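Local coordinates for protein microbial serine proteinases; subtilisin (PDB 2GKO) that catalyses the hydrolysis of peptide bonds in proteins as a cold-adapted, calcium-binding subtilisin-type serine protease, at residues 174-179 with 222-227; 150-155 with 180-185; 97-102 with 129-134. One frame throughout, in Å; residues are numbered along the deposited sequence.

Contact 1 of 3, residues 174-179 with 222-227. With CA (calcium ion), chain C.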
# COMPACT_ATOMS: atom_id res chain seq x y z
N GLY A 174 -9.04 -14.80 11.36
CA GLY A 174 -9.72 -15.14 10.13
C GLY A 174 -10.52 -14.01 9.49
O GLY A 174 -11.34 -14.24 8.61
N SER A 175 -10.28 -12.78 9.93
CA SER A 175 -11.01 -11.61 9.43
C SER A 175 -10.40 -10.96 8.19
O SER A 175 -10.98 -10.03 7.61
CB SER A 175 -11.17 -10.58 10.55
OG SER A 175 -9.95 -10.27 11.22
N ILE A 176 -9.22 -11.43 7.76
CA ILE A 176 -8.59 -10.95 6.55
C ILE A 176 -9.53 -11.03 5.36
O ILE A 176 -10.27 -12.00 5.20
CB ILE A 176 -7.25 -11.70 6.31
CG1 ILE A 176 -6.46 -11.04 5.18
CG2 ILE A 176 -7.50 -13.16 5.97
CD1 ILE A 176 -5.13 -11.70 4.89
N GLY A 177 -9.52 -10.00 4.52
CA GLY A 177 -10.37 -9.94 3.35
C GLY A 177 -9.55 -9.92 2.08
O GLY A 177 -8.34 -10.14 2.10
N TYR A 178 -10.25 -9.63 0.99
CA TYR A 178 -9.73 -9.72 -0.36
C TYR A 178 -9.67 -8.32 -0.99
O TYR A 178 -10.56 -7.51 -0.77
CB TYR A 178 -10.66 -10.63 -1.19
CG TYR A 178 -10.65 -12.04 -0.69
CD1 TYR A 178 -9.70 -12.94 -1.15
CD2 TYR A 178 -11.58 -12.47 0.26
CE1 TYR A 178 -9.69 -14.23 -0.69
CE2 TYR A 178 -11.57 -13.75 0.73
CZ TYR A 178 -10.62 -14.64 0.26
OH TYR A 178 -10.59 -15.93 0.74
N PRO A 179 -8.68 -8.02 -1.83
CA PRO A 179 -7.68 -8.97 -2.35
C PRO A 179 -6.50 -9.32 -1.45
O PRO A 179 -5.68 -10.12 -1.87
CB PRO A 179 -7.17 -8.24 -3.61
CG PRO A 179 -7.30 -6.75 -3.27
CD PRO A 179 -8.55 -6.68 -2.44
N GLY A 222 -4.95 -16.40 2.67
CA GLY A 222 -5.46 -16.15 4.01
C GLY A 222 -4.47 -15.66 5.05
O GLY A 222 -4.83 -15.39 6.20
N ASP A 223 -3.21 -15.49 4.66
CA ASP A 223 -2.16 -15.02 5.56
C ASP A 223 -1.91 -13.52 5.44
O ASP A 223 -1.81 -12.99 4.33
CB ASP A 223 -0.83 -15.69 5.25
CG ASP A 223 -0.81 -17.14 5.60
OD1 ASP A 223 0.12 -17.84 5.13
OD2 ASP A 223 -1.69 -17.66 6.34
N VAL A 224 -1.82 -12.86 6.59
CA VAL A 224 -1.23 -11.54 6.70
C VAL A 224 0.28 -11.69 6.45
O VAL A 224 0.87 -12.68 6.85
CB VAL A 224 -1.48 -10.90 8.09
CG1 VAL A 224 -0.69 -9.62 8.26
CG2 VAL A 224 -3.01 -10.65 8.30
N GLU A 225 0.89 -10.72 5.78
CA GLU A 225 2.26 -10.87 5.29
C GLU A 225 3.22 -9.97 6.04
O GLU A 225 4.21 -10.44 6.57
CB GLU A 225 2.29 -10.60 3.78
CG GLU A 225 3.60 -10.94 3.08
CD GLU A 225 3.40 -11.37 1.64
OE1 GLU A 225 2.28 -11.72 1.24
OE2 GLU A 225 4.39 -11.38 0.87
N ILE A 226 2.95 -8.67 6.08
CA ILE A 226 3.81 -7.74 6.76
C ILE A 226 2.94 -6.66 7.42
O ILE A 226 1.74 -6.59 7.13
CB ILE A 226 4.85 -7.10 5.77
CG1 ILE A 226 4.14 -6.24 4.70
CG2 ILE A 226 5.73 -8.15 5.10
CD1 ILE A 226 5.11 -5.59 3.76
N SER A 227 3.55 -5.87 8.29
CA SER A 227 2.89 -4.80 9.00
C SER A 227 3.53 -3.44 8.68
O SER A 227 4.73 -3.34 8.43
CB SER A 227 2.95 -5.08 10.50
OG SER A 227 2.34 -6.32 10.83
CA CA C . 1.54 -19.36 6.19
O HOH W 1 2.16 -17.33 7.36

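Contact 2 of 3, residues 150-155 with 180-185. With NA (sodium ion), chain F.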
# COMPACT_ATOMS: atom_id res chain seq x y z
N ASN A 150 -8.62 -13.00 -10.53
CA ASN A 150 -8.01 -13.38 -11.80
C ASN A 150 -7.14 -12.27 -12.37
O ASN A 150 -6.09 -12.54 -12.96
CB ASN A 150 -9.07 -13.79 -12.80
CG ASN A 150 -9.74 -15.11 -12.44
OD1 ASN A 150 -9.28 -15.82 -11.54
ND2 ASN A 150 -10.85 -15.43 -13.11
N ALA A 151 -7.57 -11.03 -12.16
CA ALA A 151 -6.80 -9.86 -12.58
C ALA A 151 -5.50 -9.77 -11.80
O ALA A 151 -4.45 -9.54 -12.38
CB ALA A 151 -7.64 -8.60 -12.42
N VAL A 152 -5.56 -10.00 -10.49
CA VAL A 152 -4.36 -10.02 -9.64
C VAL A 152 -3.37 -11.06 -10.12
O VAL A 152 -2.18 -10.79 -10.26
CB VAL A 152 -4.71 -10.24 -8.15
CG1 VAL A 152 -3.50 -10.61 -7.31
CG2 VAL A 152 -5.39 -8.99 -7.58
N ASP A 153 -3.87 -12.26 -10.39
CA ASP A 153 -3.01 -13.34 -10.86
C ASP A 153 -2.39 -13.01 -12.21
O ASP A 153 -1.21 -13.28 -12.43
CB ASP A 153 -3.81 -14.65 -10.94
CG ASP A 153 -4.28 -15.14 -9.56
OD1 ASP A 153 -3.61 -14.83 -8.55
OD2 ASP A 153 -5.31 -15.86 -9.44
N TYR A 154 -3.18 -12.43 -13.10
CA TYR A 154 -2.72 -12.00 -14.43
C TYR A 154 -1.58 -11.00 -14.31
O TYR A 154 -0.52 -11.15 -14.93
CB TYR A 154 -3.90 -11.39 -15.16
CG TYR A 154 -3.63 -10.77 -16.51
CD1 TYR A 154 -3.65 -11.54 -17.66
CD2 TYR A 154 -3.40 -9.40 -16.63
CE1 TYR A 154 -3.41 -10.97 -18.90
CE2 TYR A 154 -3.19 -8.81 -17.87
CZ TYR A 154 -3.19 -9.60 -19.00
OH TYR A 154 -2.98 -9.04 -20.23
N ALA A 155 -1.80 -9.97 -13.51
CA ALA A 155 -0.77 -8.95 -13.31
C ALA A 155 0.49 -9.48 -12.64
O ALA A 155 1.59 -9.14 -13.04
CB ALA A 155 -1.35 -7.77 -12.51
N GLY A 180 -6.39 -8.74 -0.26
CA GLY A 180 -5.28 -9.00 0.64
C GLY A 180 -4.99 -10.48 0.87
O GLY A 180 -3.82 -10.88 0.86
N ALA A 181 -6.05 -11.27 1.02
CA ALA A 181 -5.92 -12.68 1.36
C ALA A 181 -5.47 -13.54 0.19
O ALA A 181 -5.20 -14.73 0.37
CB ALA A 181 -7.25 -13.20 1.87
N LEU A 182 -5.39 -12.97 -1.00
CA LEU A 182 -4.92 -13.72 -2.17
C LEU A 182 -3.46 -14.10 -2.06
O LEU A 182 -2.65 -13.35 -1.52
CB LEU A 182 -5.12 -12.92 -3.44
CG LEU A 182 -6.55 -12.59 -3.77
CD1 LEU A 182 -6.61 -11.72 -4.99
CD2 LEU A 182 -7.37 -13.89 -3.94
N VAL A 183 -3.11 -15.26 -2.59
CA VAL A 183 -1.74 -15.70 -2.48
C VAL A 183 -0.76 -14.78 -3.23
O VAL A 183 0.39 -14.66 -2.83
CB VAL A 183 -1.60 -17.20 -2.90
CG1 VAL A 183 -1.62 -17.36 -4.41
CG2 VAL A 183 -0.34 -17.79 -2.29
N ASN A 184 -1.24 -14.12 -4.28
CA ASN A 184 -0.41 -13.21 -5.08
C ASN A 184 -0.58 -11.74 -4.71
O ASN A 184 -0.17 -10.87 -5.47
CB ASN A 184 -0.66 -13.44 -6.57
CG ASN A 184 -0.09 -14.78 -7.04
OD1 ASN A 184 0.90 -15.26 -6.50
ND2 ASN A 184 -0.74 -15.38 -8.04
N ALA A 185 -1.15 -11.47 -3.53
CA ALA A 185 -1.19 -10.11 -2.97
C ALA A 185 -0.51 -10.06 -1.62
O ALA A 185 -0.65 -10.97 -0.83
CB ALA A 185 -2.62 -9.63 -2.86
NA NA F . -2.07 -12.25 0.44
O HOH W 2 -3.80 -14.99 -5.87
O HOH W 3 -0.43 -11.76 2.09
O HOH W 4 -2.47 -14.14 1.81

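Contact 3 of 3, residues 97-102 with 129-134. With CA (calcium ion), chain B.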
# COMPACT_ATOMS: atom_id res chain seq x y z
N ASP A 97 7.16 7.06 -9.49
CA ASP A 97 6.22 7.62 -10.45
C ASP A 97 4.83 7.18 -10.03
O ASP A 97 4.60 5.99 -9.83
CB ASP A 97 6.49 7.07 -11.83
CG ASP A 97 7.88 7.36 -12.36
OD1 ASP A 97 8.57 8.26 -11.84
OD2 ASP A 97 8.34 6.73 -13.34
N LEU A 98 3.90 8.11 -9.95
CA LEU A 98 2.52 7.80 -9.57
C LEU A 98 1.67 7.50 -10.80
O LEU A 98 1.60 8.30 -11.73
CB LEU A 98 1.89 8.97 -8.81
CG LEU A 98 0.41 8.86 -8.44
CD1 LEU A 98 0.17 7.62 -7.55
CD2 LEU A 98 -0.02 10.14 -7.79
N TRP A 99 1.01 6.34 -10.78
CA TRP A 99 -0.05 6.00 -11.73
C TRP A 99 -1.34 6.00 -10.93
O TRP A 99 -1.59 5.08 -10.14
CB TRP A 99 0.15 4.63 -12.36
CG TRP A 99 1.33 4.51 -13.23
CD1 TRP A 99 2.33 5.44 -13.42
CD2 TRP A 99 1.69 3.37 -14.01
NE1 TRP A 99 3.27 4.94 -14.29
CE2 TRP A 99 2.91 3.67 -14.66
CE3 TRP A 99 1.11 2.12 -14.22
CZ2 TRP A 99 3.55 2.76 -15.52
CZ3 TRP A 99 1.74 1.22 -15.07
CH2 TRP A 99 2.93 1.55 -15.72
N ALA A 100 -2.11 7.07 -11.08
CA ALA A 100 -3.33 7.28 -10.33
C ALA A 100 -4.45 6.66 -11.16
O ALA A 100 -4.84 7.23 -12.19
CB ALA A 100 -3.57 8.78 -10.09
N TYR A 101 -4.92 5.49 -10.74
CA TYR A 101 -5.99 4.76 -11.43
C TYR A 101 -7.25 4.81 -10.57
O TYR A 101 -7.30 4.22 -9.47
CB TYR A 101 -5.57 3.30 -11.66
CG TYR A 101 -4.58 3.06 -12.78
CD1 TYR A 101 -3.89 4.10 -13.41
CD2 TYR A 101 -4.31 1.74 -13.19
CE1 TYR A 101 -2.94 3.84 -14.44
CE2 TYR A 101 -3.41 1.47 -14.21
CZ TYR A 101 -2.72 2.52 -14.84
OH TYR A 101 -1.82 2.20 -15.82
N LYS A 102 -8.29 5.52 -11.03
CA LYS A 102 -9.53 5.65 -10.27
C LYS A 102 -10.36 4.41 -10.55
O LYS A 102 -10.75 4.18 -11.69
CB LYS A 102 -10.27 6.94 -10.61
CG LYS A 102 -11.52 7.18 -9.79
CD LYS A 102 -12.10 8.55 -10.08
CE LYS A 102 -13.30 8.81 -9.22
NZ LYS A 102 -13.89 10.18 -9.43
N LEU A 129 5.55 -1.11 -21.62
CA LEU A 129 6.59 -0.11 -21.35
C LEU A 129 7.87 -0.75 -20.85
O LEU A 129 8.87 -0.06 -20.65
CB LEU A 129 6.07 0.88 -20.29
CG LEU A 129 4.77 1.60 -20.64
CD1 LEU A 129 4.43 2.67 -19.60
CD2 LEU A 129 4.78 2.20 -22.03
N ASN A 130 7.85 -2.06 -20.62
CA ASN A 130 8.95 -2.78 -20.00
C ASN A 130 9.40 -2.09 -18.72
O ASN A 130 10.56 -1.75 -18.55
CB ASN A 130 10.11 -2.95 -20.98
CG ASN A 130 11.15 -3.94 -20.49
OD1 ASN A 130 10.84 -4.91 -19.79
ND2 ASN A 130 12.41 -3.71 -20.85
N THR A 131 8.45 -1.87 -17.82
CA THR A 131 8.71 -1.09 -16.62
C THR A 131 8.17 -1.83 -15.41
O THR A 131 7.35 -2.75 -15.55
CB THR A 131 8.07 0.32 -16.78
OG1 THR A 131 8.60 1.22 -15.79
CG2 THR A 131 6.57 0.28 -16.54
N LYS A 132 8.65 -1.45 -14.24
CA LYS A 132 8.29 -2.10 -12.98
C LYS A 132 7.14 -1.37 -12.33
O LYS A 132 7.11 -0.12 -12.28
CB LYS A 132 9.52 -2.18 -12.06
CG LYS A 132 10.70 -2.96 -12.66
CD LYS A 132 10.28 -4.34 -13.15
CE LYS A 132 11.47 -5.29 -13.23
NZ LYS A 132 11.08 -6.66 -13.61
N VAL A 133 6.15 -2.14 -11.89
CA VAL A 133 4.92 -1.60 -11.35
C VAL A 133 4.63 -2.26 -10.00
O VAL A 133 4.65 -3.51 -9.87
CB VAL A 133 3.74 -1.79 -12.32
CG1 VAL A 133 2.47 -1.25 -11.72
CG2 VAL A 133 4.04 -1.11 -13.66
N VAL A 134 4.37 -1.43 -9.00
CA VAL A 134 3.83 -1.86 -7.73
C VAL A 134 2.39 -1.36 -7.68
O VAL A 134 2.14 -0.16 -7.65
CB VAL A 134 4.60 -1.25 -6.53
CG1 VAL A 134 4.01 -1.77 -5.20
CG2 VAL A 134 6.10 -1.57 -6.61
CA CA B . 7.46 5.58 -14.95
O HOH W 5 8.68 6.65 -16.57
O HOH W 6 6.74 4.24 -16.70
O HOH W 7 9.15 4.23 -14.83

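Contact 1 of 3, residues 174-179 with 222-227
I176 is the one residue of 174-179 that reaches the other segment, and its two branches press chiefly on backbone. CG2 lies 3.5 Å from the carbonyl O of G222. The longer branch starts with CG1 anti to the backbone N (chi1 -170°) and runs on fully extended, which carries CD1 to 3.6 Å from D223 O and, further along, to 4.2 Å from CG2 of V224. All four of these residues are buried, yet no hydrogen bond crosses between the segments: the tight part is pure van der Waals packing of one isoleucine on a loop. The loose side lies toward the partly exposed G174 and S175, where S175 uses OG on K172 O and R208 N instead; the partly exposed Y178 packs on E144 and K221. On the far side of the loop the CB of D223 points away from I176, and the residue binds calcium through OD1 at 2.3 Å, a water joining at 2.4 Å. T213, D216, V218 and Q220 complete this shell, a loop calcium site of this subtilase, carried in part by the loop that leads into strand 226-229.

Contact 2 of 3, residues 150-155 with 180-185
L182 and N184 meet two consecutive residues of the helix, V152 and D153, and the loop that carries them is wrapped round a sodium ion. It begins at G180, whose carbonyl O binds the sodium at 2.3 Å; after A181 the carbonyl O of L182 binds it too. The L182 side chain heads the other way and crosses V152 obliquely, CD1 resting 4.0 Å from V152 CG2. V183 and N184 are the middle residues of a type I turn from L182 to A185. N184 also makes the polar half of the contact. Its CG stands beside the backbone N (chi1 -70°), which sends the amide toward the helix, and ND2 donates to D153 OD1 over 3.0 Å with an N-H...O angle of 148°. The approach comes from above the carboxylate, 42° out of its plane, and amide and carboxylate stand perpendicular to each other. A water ties the same pair a second time, donating to D153 OD1 at 2.7 Å and accepting from the backbone N of N184 at 3.1 Å, so OD1 is gripped twice. On the apolar side, V152 CG1 packs 3.8 Å from the carbonyl O of N184. A185 ends the walk: its N closes the turn on L182 O, and its own O is the third protein ligand of the sodium, whose remaining two are waters. The ion loop thus lies on one side of helix 146-157, while A151 and A155 turn to helix 112-129, and from A185 the chain runs straight into strand 186-192.

Contact 3 of 3, residues 97-102 with 129-134
W99 sends its indole from strand 97-102 toward L129, T131 and V133, and carries every direct contact between the two segments. From CB, which points at 129-134, chi1 of -66° sets CG beside the backbone N and lets the indole reach across to that segment; the side chain also touches N29 and A31 of the neighbouring strand. On the pyrrole side NE1 gives its hydrogen to E49, itself a calcium ligand. The benzo end does the touching: CZ3 sits 3.6 Å from V133 CG2, and the tip atom CH2 approaches that methyl to 3.5 Å and T131 CG2 to 3.9 Å. CZ2 has T131 CG2 at 4.0 Å and L129 CD1 at 4.2 Å, and a calcium-bound water lies in the ring plane at the edge. T131 divides its labour, giving the methyl to the indole while OG1 bonds N29. Putting an alanine in place of W99 would probably leave the methyls of V133 and T131 facing a gap and E49 without its N-H donor. Two residues earlier D97 binds the calcium through OD2 at 2.2 Å, with N29, E49 and three waters also in the shell, so N29 and E49 serve both the metal and the hydrogen bonds that hold T131 and W99. Helix 112-129 links the strands and meets W99 through Q125; together they form a beta-alpha-beta crossover of the subtilisin core, with strand 29-34 paired between 97-102 and 133-137 and the calcium at the start of strand 97-102, where D97 lies.

In the fold
Contacts 1 and 2 are neighbours in one ion-rich region: residue 180 follows 179 directly, and G222 N lies 2.8 Å from A181 O, a probable hydrogen bond between them. Contact 3 stands apart, its centre about 24 Å from that of contact 1 and across the centre of the chain, though both reach the same mixed sheet. Contact 1 is fully buried, van der Waals packing of an isoleucine mainly on backbone, loop on loop. Contact 2 is half buried, helix on loop, and alone of the three has a direct side-chain hydrogen bond across it. Contact 3 runs from buried W99 and V133 to exposed L129. Each has its own cation: calcium in contacts 1 and 3, sodium in contact 2.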